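PDB 3ZIE: sepf-like protein from Archaeoglobus fulgidus, which probably takes part in archaeal cell division, like the SepF proteins that anchor the Z ring to the membrane. Local coordinates for residues N12-I17 / L45-Q50; E20-N25 / A52-G57; A29-I34 / L39-V44; G57-V60 / Y66-M69; I68-P71 / K75-R78. The protein carries 1 engineered substitution. All blocks are in the same frame, centred on the assembly; numbering follows the deposited sequence.

Contact 1 of 5, residues N12-I17 / L45-Q50; sequences NEVPEI and LKDLRQ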
# COMPACT_ATOMS: atom_id res chain seq x y z
N ASN B 12 8.22 9.05 -17.13
CA ASN B 12 9.29 8.04 -17.25
C ASN B 12 9.21 6.82 -16.29
O ASN B 12 9.90 5.81 -16.54
CB ASN B 12 10.66 8.71 -17.14
CG ASN B 12 10.93 9.66 -18.27
OD1 ASN B 12 11.50 10.76 -18.08
ND2 ASN B 12 10.52 9.26 -19.46
N GLU B 13 8.37 6.88 -15.25
CA GLU B 13 8.18 5.70 -14.33
C GLU B 13 7.10 4.71 -14.77
O GLU B 13 7.04 3.57 -14.28
CB GLU B 13 7.93 6.15 -12.89
CG GLU B 13 9.12 6.90 -12.27
CD GLU B 13 9.21 8.33 -12.84
OE1 GLU B 13 8.25 9.09 -12.66
OE2 GLU B 13 10.22 8.66 -13.51
N VAL B 14 6.25 5.12 -15.71
CA VAL B 14 5.10 4.29 -16.13
C VAL B 14 5.55 2.98 -16.73
O VAL B 14 5.02 1.95 -16.35
CB VAL B 14 4.13 5.05 -17.08
CG1 VAL B 14 3.17 4.05 -17.80
CG2 VAL B 14 3.37 6.14 -16.30
N PRO B 15 6.57 2.96 -17.64
CA PRO B 15 6.87 1.67 -18.25
C PRO B 15 7.36 0.63 -17.21
O PRO B 15 7.01 -0.56 -17.33
CB PRO B 15 7.96 2.05 -19.29
CG PRO B 15 7.61 3.53 -19.61
CD PRO B 15 7.40 4.03 -18.23
N GLU B 16 8.13 1.04 -16.20
CA GLU B 16 8.55 0.05 -15.16
C GLU B 16 7.37 -0.37 -14.25
O GLU B 16 7.35 -1.50 -13.78
CB GLU B 16 9.74 0.55 -14.29
CG GLU B 16 10.18 -0.43 -13.16
CD GLU B 16 10.58 -1.83 -13.67
OE1 GLU B 16 11.00 -1.93 -14.83
OE2 GLU B 16 10.43 -2.84 -12.95
N ILE B 17 6.43 0.54 -13.96
CA ILE B 17 5.19 0.18 -13.21
C ILE B 17 4.41 -0.87 -14.00
O ILE B 17 3.94 -1.89 -13.46
CB ILE B 17 4.37 1.42 -12.89
CG1 ILE B 17 5.17 2.32 -11.90
CG2 ILE B 17 2.92 1.07 -12.43
CD1 ILE B 17 4.58 3.80 -11.80
N LEU B 45 -2.18 9.18 -14.86
CA LEU B 45 -3.33 8.46 -14.29
C LEU B 45 -4.15 7.80 -15.42
O LEU B 45 -4.72 6.69 -15.25
CB LEU B 45 -4.25 9.35 -13.44
CG LEU B 45 -3.80 9.84 -12.08
CD1 LEU B 45 -4.79 10.92 -11.47
CD2 LEU B 45 -3.57 8.68 -11.11
N LYS B 46 -4.26 8.50 -16.57
CA LYS B 46 -4.87 7.85 -17.73
C LYS B 46 -4.11 6.52 -18.07
O LYS B 46 -4.72 5.47 -18.26
CB LYS B 46 -4.88 8.76 -18.96
CG LYS B 46 -5.33 8.04 -20.29
CD LYS B 46 -5.03 8.87 -21.55
CE LYS B 46 -3.49 9.00 -21.87
NZ LYS B 46 -2.87 7.82 -22.61
N ASP B 47 -2.80 6.59 -18.15
CA ASP B 47 -2.03 5.36 -18.42
C ASP B 47 -2.23 4.29 -17.34
O ASP B 47 -2.34 3.13 -17.65
CB ASP B 47 -0.54 5.65 -18.59
CG ASP B 47 -0.24 6.53 -19.80
OD1 ASP B 47 -1.08 6.71 -20.73
OD2 ASP B 47 0.88 7.03 -19.80
N LEU B 48 -2.26 4.67 -16.07
CA LEU B 48 -2.33 3.66 -15.01
C LEU B 48 -3.73 3.06 -14.90
O LEU B 48 -3.87 1.86 -14.62
CB LEU B 48 -1.92 4.25 -13.66
CG LEU B 48 -0.45 4.71 -13.61
CD1 LEU B 48 -0.28 5.09 -12.18
CD2 LEU B 48 0.46 3.57 -14.00
N ARG B 49 -4.76 3.88 -15.13
CA ARG B 49 -6.12 3.36 -15.24
C ARG B 49 -6.33 2.41 -16.43
O ARG B 49 -7.03 1.37 -16.31
CB ARG B 49 -7.13 4.52 -15.26
CG ARG B 49 -7.20 5.22 -13.87
CD ARG B 49 -8.27 6.31 -13.87
NE ARG B 49 -8.07 7.29 -12.80
CZ ARG B 49 -8.29 7.06 -11.50
NH1 ARG B 49 -8.75 5.89 -11.08
NH2 ARG B 49 -8.08 8.03 -10.63
N GLN B 50 -5.76 2.75 -17.56
CA GLN B 50 -5.81 1.85 -18.73
C GLN B 50 -5.09 0.52 -18.44
O GLN B 50 -5.59 -0.54 -18.81
CB GLN B 50 -5.20 2.52 -19.96
CG GLN B 50 -5.45 1.69 -21.26
CD GLN B 50 -6.94 1.42 -21.52
OE1 GLN B 50 -7.38 0.26 -21.58
NE2 GLN B 50 -7.73 2.48 -21.63
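Ile-17 and Leu-48 make the apolar centre of this helix-to-helix contact, where CG2 of Ile-17 and CD2 of Leu-48 approach to 3.8 Å, methyl against methyl. The two side chains run at about a right angle to each other, so they touch through these branch ends and not along their lengths. A second carbon contact lies one turn earlier on the helix of Ile-17. CG1 of Val-14 stands opposite the backbone N (chi1 165°), which brings that methyl to 4.1 Å from CB of Asp-47. Asp-47 thus offers Val-14 its methylene carbon.

Among the residues that touch, the charged group is Asp-47, and it is engaged from within its own helix by Lys-46, whose NZ forms a salt bridge of 2.8 Å to Asp-47 OD1, arriving nearly in line with the C-O bond. Bends at chi3 and chi4 of Lys-46 curl the amine back to its own helix. Backbone bonds of helical spacing run within each segment: Ile-17 N reaches Glu-13 O at 3.1 Å, and Arg-49 N reaches Leu-45 O at 2.8 Å.

The backbones are nearest at Val-14 and Leu-48, with their CA atoms 7.5 Å apart. Ile-17 also touches Ile-81 of the second subunit. Both Ile-17 and Leu-48 rest on the engineered Met-69 of strand 66-70, and this shared contact places helices 14-22 and 38-55 together on one face of the sheet, the two-layer alpha/beta sandwich of the SepF domain.

Contact 2 of 5, residues E20-N25 / A52-G57; sequences EIYDGN and AEDVKG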
# COMPACT_ATOMS: atom_id res chain seq x y z
N GLU B 20 6.10 -4.31 -13.68
CA GLU B 20 5.83 -4.96 -12.36
C GLU B 20 4.41 -5.56 -12.24
O GLU B 20 4.24 -6.70 -11.80
CB GLU B 20 6.11 -3.94 -11.22
CG GLU B 20 7.60 -3.63 -11.09
CD GLU B 20 8.38 -4.81 -10.44
OE1 GLU B 20 7.88 -5.95 -10.44
OE2 GLU B 20 9.49 -4.58 -9.92
N ILE B 21 3.41 -4.82 -12.69
CA ILE B 21 2.01 -5.30 -12.74
C ILE B 21 1.86 -6.54 -13.65
O ILE B 21 1.24 -7.55 -13.24
CB ILE B 21 1.03 -4.12 -13.17
CG1 ILE B 21 1.01 -3.03 -12.08
CG2 ILE B 21 -0.40 -4.66 -13.43
CD1 ILE B 21 0.31 -3.47 -10.72
N TYR B 22 2.46 -6.47 -14.85
CA TYR B 22 2.49 -7.60 -15.77
C TYR B 22 3.23 -8.78 -15.16
O TYR B 22 2.94 -9.92 -15.48
CB TYR B 22 3.10 -7.21 -17.15
CG TYR B 22 2.13 -6.39 -18.02
CD1 TYR B 22 0.91 -6.92 -18.38
CD2 TYR B 22 2.43 -5.10 -18.47
CE1 TYR B 22 -0.02 -6.19 -19.15
CE2 TYR B 22 1.48 -4.36 -19.27
CZ TYR B 22 0.27 -4.93 -19.57
OH TYR B 22 -0.68 -4.28 -20.36
N ASP B 23 4.17 -8.53 -14.25
CA ASP B 23 4.89 -9.60 -13.56
C ASP B 23 4.07 -10.21 -12.40
O ASP B 23 4.55 -11.10 -11.70
CB ASP B 23 6.25 -9.11 -13.01
CG ASP B 23 7.30 -8.92 -14.07
OD1 ASP B 23 7.24 -9.48 -15.16
OD2 ASP B 23 8.22 -8.15 -13.78
N GLY B 24 2.87 -9.68 -12.17
CA GLY B 24 2.00 -10.18 -11.11
C GLY B 24 2.28 -9.54 -9.75
O GLY B 24 1.81 -10.05 -8.71
N ASN B 25 3.07 -8.47 -9.75
CA ASN B 25 3.40 -7.71 -8.53
C ASN B 25 2.47 -6.51 -8.29
O ASN B 25 1.74 -6.10 -9.20
CB ASN B 25 4.88 -7.33 -8.54
CG ASN B 25 5.78 -8.55 -8.60
OD1 ASN B 25 6.77 -8.61 -9.39
ND2 ASN B 25 5.46 -9.55 -7.80
N ALA B 52 -4.71 -0.93 -15.40
CA ALA B 52 -5.63 -1.70 -14.57
C ALA B 52 -6.70 -2.39 -15.42
O ALA B 52 -7.00 -3.57 -15.18
CB ALA B 52 -6.29 -0.86 -13.48
N GLU B 53 -7.26 -1.69 -16.40
CA GLU B 53 -8.30 -2.30 -17.26
C GLU B 53 -7.72 -3.42 -18.11
O GLU B 53 -8.33 -4.47 -18.32
CB GLU B 53 -8.98 -1.23 -18.14
CG GLU B 53 -10.47 -1.30 -17.99
CD GLU B 53 -11.17 -0.14 -18.67
OE1 GLU B 53 -10.98 0.00 -19.90
OE2 GLU B 53 -11.90 0.63 -17.97
N ASP B 54 -6.53 -3.18 -18.62
CA ASP B 54 -5.85 -4.15 -19.47
C ASP B 54 -5.54 -5.43 -18.77
O ASP B 54 -5.51 -6.46 -19.43
CB ASP B 54 -4.54 -3.62 -20.04
CG ASP B 54 -4.77 -2.54 -21.09
OD1 ASP B 54 -5.92 -2.30 -21.50
OD2 ASP B 54 -3.79 -1.90 -21.45
N VAL B 55 -5.29 -5.40 -17.46
CA VAL B 55 -4.91 -6.63 -16.74
C VAL B 55 -6.05 -7.17 -15.85
O VAL B 55 -5.86 -8.16 -15.12
CB VAL B 55 -3.57 -6.45 -15.97
CG1 VAL B 55 -2.46 -5.94 -16.88
CG2 VAL B 55 -3.75 -5.53 -14.78
N LYS B 56 -7.23 -6.54 -15.91
CA LYS B 56 -8.31 -6.80 -14.95
C LYS B 56 -7.84 -6.63 -13.51
O LYS B 56 -8.22 -7.41 -12.61
CB LYS B 56 -8.99 -8.17 -15.14
CG LYS B 56 -9.48 -8.34 -16.59
CD LYS B 56 -10.23 -9.66 -16.79
CE LYS B 56 -10.80 -9.75 -18.22
NZ LYS B 56 -11.87 -10.87 -18.36
N GLY B 57 -7.06 -5.57 -13.28
CA GLY B 57 -6.47 -5.32 -11.97
C GLY B 57 -7.31 -4.19 -11.37
O GLY B 57 -8.37 -3.86 -11.92
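Ile-21 and Tyr-22, in the last turn of helix 14-22, meet Val-55 and Asp-54 near the end of helix 38-55, and each of the two helices closes in a Schellman motif. Ile-21 contributes its CG2 methyl, which lies 3.7 Å from CG2 of Val-55; the side chains cross at about a right angle in a buried position, with Leu-51 also against Ile-21.

Tyr-22 reaches over the exposed margin of the pair. Its CG is anti to the carbonyl carbon (chi1 -76°), and the ring extends across to helix 38-55. There CE1 approaches CG1 of Val-55 to 3.3 Å, with the methyl set obliquely to the ring. Val-55 is thus divided between the two residues, one methyl for each. Farther out, OH of Tyr-22 is 3.9 Å from CB of Asp-54, and the ring and carboxylate planes are 23° apart.

Gly-24 then leaves the helix with positive phi, where a CB would jam against the preceding carbonyl O. Its N bonds to Ile-21 O at 2.9 Å, and Asn-25 N closes the motif on Glu-20 O at 3.0 Å. The matching closure of the other helix runs from Gly-57 N to Ala-52 O, at 2.8 Å.

Contact 3 of 5, residues A29-I34 / L39-V44; sequences ADIAFI and LTLDRV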
# COMPACT_ATOMS: atom_id res chain seq x y z
N ALA B 29 2.15 3.69 -5.88
CA ALA B 29 2.81 4.82 -6.56
C ALA B 29 2.61 6.13 -5.81
O ALA B 29 1.45 6.51 -5.46
CB ALA B 29 2.29 4.92 -8.00
N ASP B 30 3.72 6.84 -5.55
CA ASP B 30 3.65 8.14 -4.92
C ASP B 30 3.51 9.15 -6.03
O ASP B 30 4.39 9.22 -6.88
CB ASP B 30 4.95 8.42 -4.13
CG ASP B 30 4.87 9.71 -3.32
OD1 ASP B 30 3.88 10.44 -3.40
OD2 ASP B 30 5.81 10.00 -2.53
N ILE B 31 2.40 9.89 -6.04
CA ILE B 31 2.20 10.93 -7.07
C ILE B 31 2.31 12.37 -6.52
O ILE B 31 1.94 13.32 -7.25
CB ILE B 31 0.80 10.79 -7.81
CG1 ILE B 31 -0.34 10.85 -6.76
CG2 ILE B 31 0.89 9.57 -8.82
CD1 ILE B 31 -1.77 10.83 -7.21
N ALA B 32 2.78 12.51 -5.27
CA ALA B 32 2.83 13.83 -4.60
C ALA B 32 3.46 14.88 -5.47
O ALA B 32 3.00 16.04 -5.51
CB ALA B 32 3.62 13.72 -3.25
N PHE B 33 4.54 14.48 -6.16
CA PHE B 33 5.39 15.42 -6.86
C PHE B 33 4.73 16.10 -8.04
O PHE B 33 5.17 17.20 -8.47
CB PHE B 33 6.71 14.77 -7.32
CG PHE B 33 7.73 15.79 -7.80
CD1 PHE B 33 8.33 16.69 -6.88
CD2 PHE B 33 8.07 15.90 -9.18
CE1 PHE B 33 9.28 17.67 -7.31
CE2 PHE B 33 9.02 16.85 -9.62
CZ PHE B 33 9.63 17.73 -8.69
N ILE B 34 3.75 15.40 -8.63
CA ILE B 34 3.12 15.86 -9.85
C ILE B 34 1.67 16.24 -9.60
O ILE B 34 0.94 16.47 -10.57
CB ILE B 34 3.19 14.78 -10.99
CG1 ILE B 34 2.49 13.46 -10.58
CG2 ILE B 34 4.62 14.54 -11.43
CD1 ILE B 34 2.25 12.41 -11.74
N LEU B 39 -1.45 18.44 -16.03
CA LEU B 39 -1.40 17.83 -17.33
C LEU B 39 -0.61 16.50 -17.26
O LEU B 39 -1.06 15.45 -17.74
CB LEU B 39 -0.81 18.77 -18.35
CG LEU B 39 -0.53 18.09 -19.72
CD1 LEU B 39 -1.76 17.31 -20.38
CD2 LEU B 39 0.05 19.14 -20.72
N THR B 40 0.55 16.54 -16.62
CA THR B 40 1.38 15.37 -16.45
C THR B 40 0.60 14.36 -15.58
O THR B 40 0.55 13.19 -15.91
CB THR B 40 2.68 15.74 -15.76
OG1 THR B 40 3.39 16.61 -16.64
CG2 THR B 40 3.49 14.53 -15.46
N LEU B 41 -0.05 14.83 -14.53
CA LEU B 41 -0.76 13.89 -13.66
C LEU B 41 -1.91 13.14 -14.37
O LEU B 41 -2.11 11.88 -14.24
CB LEU B 41 -1.31 14.66 -12.47
CG LEU B 41 -2.40 14.00 -11.63
CD1 LEU B 41 -1.75 12.96 -10.76
CD2 LEU B 41 -3.08 15.05 -10.79
N ASP B 42 -2.67 13.91 -15.13
CA ASP B 42 -3.74 13.32 -15.93
C ASP B 42 -3.24 12.27 -16.90
O ASP B 42 -3.90 11.25 -17.02
CB ASP B 42 -4.59 14.38 -16.64
CG ASP B 42 -5.37 15.22 -15.68
OD1 ASP B 42 -5.48 14.85 -14.48
OD2 ASP B 42 -5.88 16.25 -16.13
N ARG B 43 -2.10 12.48 -17.58
CA ARG B 43 -1.58 11.52 -18.54
C ARG B 43 -1.13 10.26 -17.83
O ARG B 43 -1.38 9.13 -18.30
CB ARG B 43 -0.33 12.02 -19.31
CG ARG B 43 -0.49 13.26 -20.19
CD ARG B 43 0.76 13.43 -21.02
NE ARG B 43 0.85 14.77 -21.56
CZ ARG B 43 1.99 15.44 -21.77
NH1 ARG B 43 3.16 14.90 -21.43
NH2 ARG B 43 1.96 16.68 -22.29
N VAL B 44 -0.41 10.45 -16.70
CA VAL B 44 0.04 9.28 -15.91
C VAL B 44 -1.20 8.48 -15.45
O VAL B 44 -1.29 7.25 -15.62
CB VAL B 44 0.90 9.75 -14.69
CG1 VAL B 44 1.19 8.57 -13.71
CG2 VAL B 44 2.27 10.29 -15.20
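OD1 of Asp-30 accepts the backbone N-H of Ala-32 at 3.0 Å and an N-H...O angle of 165°, an Asx turn in which the donor sits above the carboxylate plane, 41° out of it. The turn marks where strand 26-30 ends and the chain bends into the short 3-10 segment 32-34. Inside that segment Ile-34 N bonds back to Ile-31 O at 3.1 Å, and the bend presents Ile-31 and Ile-34 to helix 38-55.

Ile-34 takes part in three of the four residue contacts. Its CG1 is held between the backbone N and the carbonyl carbon (chi1 59°), and from there CD1 is directed at the helix, 3.9 Å from CA of Leu-41 and 4.1 Å from CG2 of Val-44. The other branch, CG2, faces CG2 of Thr-40 at 4.2 Å, the two side chains crossing at about a right angle. The backbone comes close too: O of Ile-34 lies 3.5 Å from CB of Leu-41. Ile-31 adds CD1, which approaches CD1 of Leu-41 to 4.1 Å and also rests near Val-67 of strand 66-70.

No polar bond joins the two segments. The attachment to the helix rests on apolar contacts between branched side chains, while the Asx turn and the bond from Ile-34 N to Ile-31 O act within the loop itself.

Contact 4 of 5, residues G57-V60 / Y66-M69; sequences GDIV and YVIM. Engineered in segment 66-69: Met-69 (natural residue Ile).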
# COMPACT_ATOMS: atom_id res chain seq x y z
N GLY B 57 -7.06 -5.57 -13.28
CA GLY B 57 -6.47 -5.32 -11.97
C GLY B 57 -7.31 -4.19 -11.37
O GLY B 57 -8.37 -3.86 -11.92
N ASP B 58 -6.86 -3.66 -10.24
CA ASP B 58 -7.57 -2.60 -9.57
C ASP B 58 -6.64 -1.38 -9.43
O ASP B 58 -5.40 -1.51 -9.51
CB ASP B 58 -7.99 -3.11 -8.20
CG ASP B 58 -9.21 -2.42 -7.67
OD1 ASP B 58 -9.68 -1.42 -8.28
OD2 ASP B 58 -9.72 -2.90 -6.60
N ILE B 59 -7.21 -0.20 -9.25
CA ILE B 59 -6.38 0.98 -8.95
C ILE B 59 -7.19 1.85 -8.03
O ILE B 59 -8.33 2.18 -8.39
CB ILE B 59 -5.97 1.73 -10.23
CG1 ILE B 59 -5.19 3.01 -9.93
CG2 ILE B 59 -7.23 2.11 -11.13
CD1 ILE B 59 -4.56 3.60 -11.19
N VAL B 60 -6.66 2.20 -6.86
CA VAL B 60 -7.44 2.89 -5.84
C VAL B 60 -6.55 4.02 -5.24
O VAL B 60 -5.39 3.77 -4.93
CB VAL B 60 -7.83 1.85 -4.76
CG1 VAL B 60 -8.54 2.48 -3.61
CG2 VAL B 60 -8.79 0.76 -5.38
N TYR B 66 -0.91 9.00 -2.90
CA TYR B 66 -0.59 7.64 -3.36
C TYR B 66 -1.75 7.02 -4.15
O TYR B 66 -2.90 7.36 -3.96
CB TYR B 66 -0.30 6.68 -2.18
CG TYR B 66 0.96 7.03 -1.50
CD1 TYR B 66 2.19 6.56 -1.96
CD2 TYR B 66 0.94 7.83 -0.37
CE1 TYR B 66 3.39 6.92 -1.30
CE2 TYR B 66 2.13 8.22 0.25
CZ TYR B 66 3.34 7.75 -0.23
OH TYR B 66 4.50 8.12 0.41
N VAL B 67 -1.41 6.05 -4.97
CA VAL B 67 -2.40 5.24 -5.67
C VAL B 67 -1.91 3.80 -5.55
O VAL B 67 -0.74 3.52 -5.73
CB VAL B 67 -2.45 5.67 -7.17
CG1 VAL B 67 -3.34 4.84 -7.93
CG2 VAL B 67 -3.05 7.07 -7.27
N ILE B 68 -2.81 2.88 -5.23
CA ILE B 68 -2.44 1.47 -5.10
C ILE B 68 -2.89 0.77 -6.38
O ILE B 68 -4.05 0.91 -6.80
CB ILE B 68 -3.13 0.79 -3.91
CG1 ILE B 68 -2.79 1.47 -2.56
CG2 ILE B 68 -2.73 -0.69 -3.85
CD1 ILE B 68 -3.78 1.11 -1.39
N MSE B 69 -1.98 0.04 -7.00
CA MSE B 69 -2.30 -0.69 -8.23
C MSE B 69 -2.08 -2.16 -8.04
O MSE B 69 -1.00 -2.58 -7.59
CB MSE B 69 -1.38 -0.16 -9.34
CG MSE B 69 -1.69 1.35 -9.59
SE MSE B 69 -0.61 1.56 -11.12
CE MSE B 69 -2.17 0.48 -12.14
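Ile-59 lies beside the engineered Met-69, a selenomethionine, as a non-hydrogen-bonded antiparallel pair in the beta hairpin of strands 58-62 and 66-70, their CA atoms 4.5 Å apart. From CB, which sits 4.0 Å from Ile-68 O, CG1 extends opposite the backbone N (chi1 176°). CG1 then meets two neighbours: CG1 of Val-67 at 3.3 Å, tighter than normal van der Waals contact, and CG of Met-69 at 3.9 Å. At the tip, CD1 is 3.7 Å from CG1 of Val-67 and also borders CG and CE of Met-69. This face turns to helix 38-55, where Leu-48 and Ala-52 rest on Ile-59.

With an alanine here, CG1, CG2 and CD1 are removed, and a gap would probably open between Val-67, Met-69 and the helix.

Val-60 and Ile-68 form the adjoining hydrogen-bonded pair, their side chains on the other face. Val-60 N gives to Ile-68 O at 2.9 Å, in the carbonyl plane, and Ile-68 N returns a straighter bond to Val-60 O at 2.7 Å (N-H...O 174°). Paired amides thus fix the register, and that register sets the carbons of Ile-59 against Val-67 and Met-69, on the face turned to helix 38-55.

Contact 5 of 5, residues I68-P71 / K75-R78; sequences IMTP and KVDR. Engineered in segment 68-71: Met-69 (natural residue Ile).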
# COMPACT_ATOMS: atom_id res chain seq x y z
N ILE B 68 -2.81 2.88 -5.23
CA ILE B 68 -2.44 1.47 -5.10
C ILE B 68 -2.89 0.77 -6.38
O ILE B 68 -4.05 0.91 -6.80
CB ILE B 68 -3.13 0.79 -3.91
CG1 ILE B 68 -2.79 1.47 -2.56
CG2 ILE B 68 -2.73 -0.69 -3.85
CD1 ILE B 68 -3.78 1.11 -1.39
N MSE B 69 -1.98 0.04 -7.00
CA MSE B 69 -2.30 -0.69 -8.23
C MSE B 69 -2.08 -2.16 -8.04
O MSE B 69 -1.00 -2.58 -7.59
CB MSE B 69 -1.38 -0.16 -9.34
CG MSE B 69 -1.69 1.35 -9.59
SE MSE B 69 -0.61 1.56 -11.12
CE MSE B 69 -2.17 0.48 -12.14
N THR B 70 -3.08 -2.98 -8.41
CA THR B 70 -2.92 -4.43 -8.21
C THR B 70 -2.95 -5.18 -9.54
O THR B 70 -3.58 -4.68 -10.51
CB THR B 70 -4.02 -5.01 -7.33
OG1 THR B 70 -5.29 -4.70 -7.89
CG2 THR B 70 -3.96 -4.41 -5.91
N PRO B 71 -2.33 -6.38 -9.59
CA PRO B 71 -2.34 -7.16 -10.80
C PRO B 71 -3.58 -8.06 -10.88
O PRO B 71 -4.42 -8.05 -9.96
CB PRO B 71 -1.09 -8.04 -10.64
CG PRO B 71 -1.13 -8.36 -9.12
CD PRO B 71 -1.44 -7.00 -8.56
N LYS B 75 -7.58 -7.64 -5.59
CA LYS B 75 -8.47 -6.48 -5.54
C LYS B 75 -8.17 -5.70 -4.28
O LYS B 75 -7.46 -6.20 -3.40
CB LYS B 75 -9.96 -6.87 -5.52
CG LYS B 75 -10.49 -7.49 -6.88
CD LYS B 75 -10.57 -6.39 -8.00
CE LYS B 75 -11.04 -6.90 -9.38
NZ LYS B 75 -12.37 -7.60 -9.28
N VAL B 76 -8.61 -4.45 -4.24
CA VAL B 76 -8.57 -3.66 -3.02
C VAL B 76 -9.92 -3.77 -2.36
O VAL B 76 -10.94 -3.47 -2.99
CB VAL B 76 -8.23 -2.20 -3.31
CG1 VAL B 76 -8.19 -1.37 -2.00
CG2 VAL B 76 -6.89 -2.10 -4.04
N ASP B 77 -9.97 -4.22 -1.12
CA ASP B 77 -11.23 -4.16 -0.34
C ASP B 77 -11.39 -2.70 0.12
O ASP B 77 -10.59 -2.20 0.93
CB ASP B 77 -11.16 -5.13 0.82
CG ASP B 77 -12.36 -5.05 1.75
OD1 ASP B 77 -13.34 -4.33 1.41
OD2 ASP B 77 -12.28 -5.68 2.84
N ARG B 78 -12.39 -2.01 -0.43
CA ARG B 78 -12.62 -0.56 -0.14
C ARG B 78 -13.29 -0.27 1.21
O ARG B 78 -13.40 0.88 1.60
CB ARG B 78 -13.50 0.05 -1.18
CG ARG B 78 -12.83 0.19 -2.58
CD ARG B 78 -13.94 0.70 -3.49
NE ARG B 78 -13.52 1.18 -4.80
CZ ARG B 78 -12.44 1.89 -5.04
NH1 ARG B 78 -11.66 2.22 -4.04
NH2 ARG B 78 -12.16 2.28 -6.28
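Val-76 meets Ile-68 and Thr-70 through one methyl, and this is the better-packed part of the contact, although even here the methyls stand at ordinary to loose distances. Its CG2 lies 4.2 Å from CG2 of Thr-70 and 4.4 Å from CG2 of Ile-68, so the methyl touches both residues of strand 66-70 that face it. Valine and threonine approach obliquely. The first torsion of Thr-70 (chi1 56°) leaves CG2 anti to its carbonyl carbon, on the side of Val-76, and sets OG1 between the backbone N and the carbonyl carbon, where it bonds to Ile-74 O and accepts from Asp-58 N. The N-H of Val-76 is taken up as well, by OD2 of Asp-58.

The geometry shows that these are not paired neighbours in a sheet. The axes of strands 68-70 and 75-78 stay 7.5 Å apart at closest approach, and their directions differ by 133°. Strand 75-78 instead pairs, in parallel, with a strand of the second subunit through Lys-75, Val-76 and Asp-77, so that a sheet runs on across the dimer interface. Ile-3 of the second subunit packs on Ile-68 and Thr-70, adding to the cover over the side of strand 66-70 that Val-76 occupies.

The loose side begins at Lys-75. Its CB points away from strand 66-70, and its exposed chain runs past Asp-58 of strand 58-62. What it brings near Thr-70 is backbone, with CA of Lys-75 4.3 Å from OG1 of Thr-70.

Overall arrangement
Contacts 1 and 2 are successive stages of one helix pair, with centres about 11 Å apart, and contact 3 continues along helix 38-55 to its other end, about 19 Å between centres from contact 2. Contacts 4 and 5 share strand 66-70 and lie about 5 Å apart, centre to centre; Asp-58 O and Thr-70 N, 3.0 Å apart in a probable hydrogen bond, join them. Met-69 links the layers, its SE 3.8 Å from Ile-17 CG2 of contact 1. Ala-29 N to Val-67 O, 2.9 Å, probably bonds contact 3 to contact 4. Contacts 1, 2, 4 and 5, unlike contact 3, touch the second subunit, with one of whose strands strand 75-78 pairs.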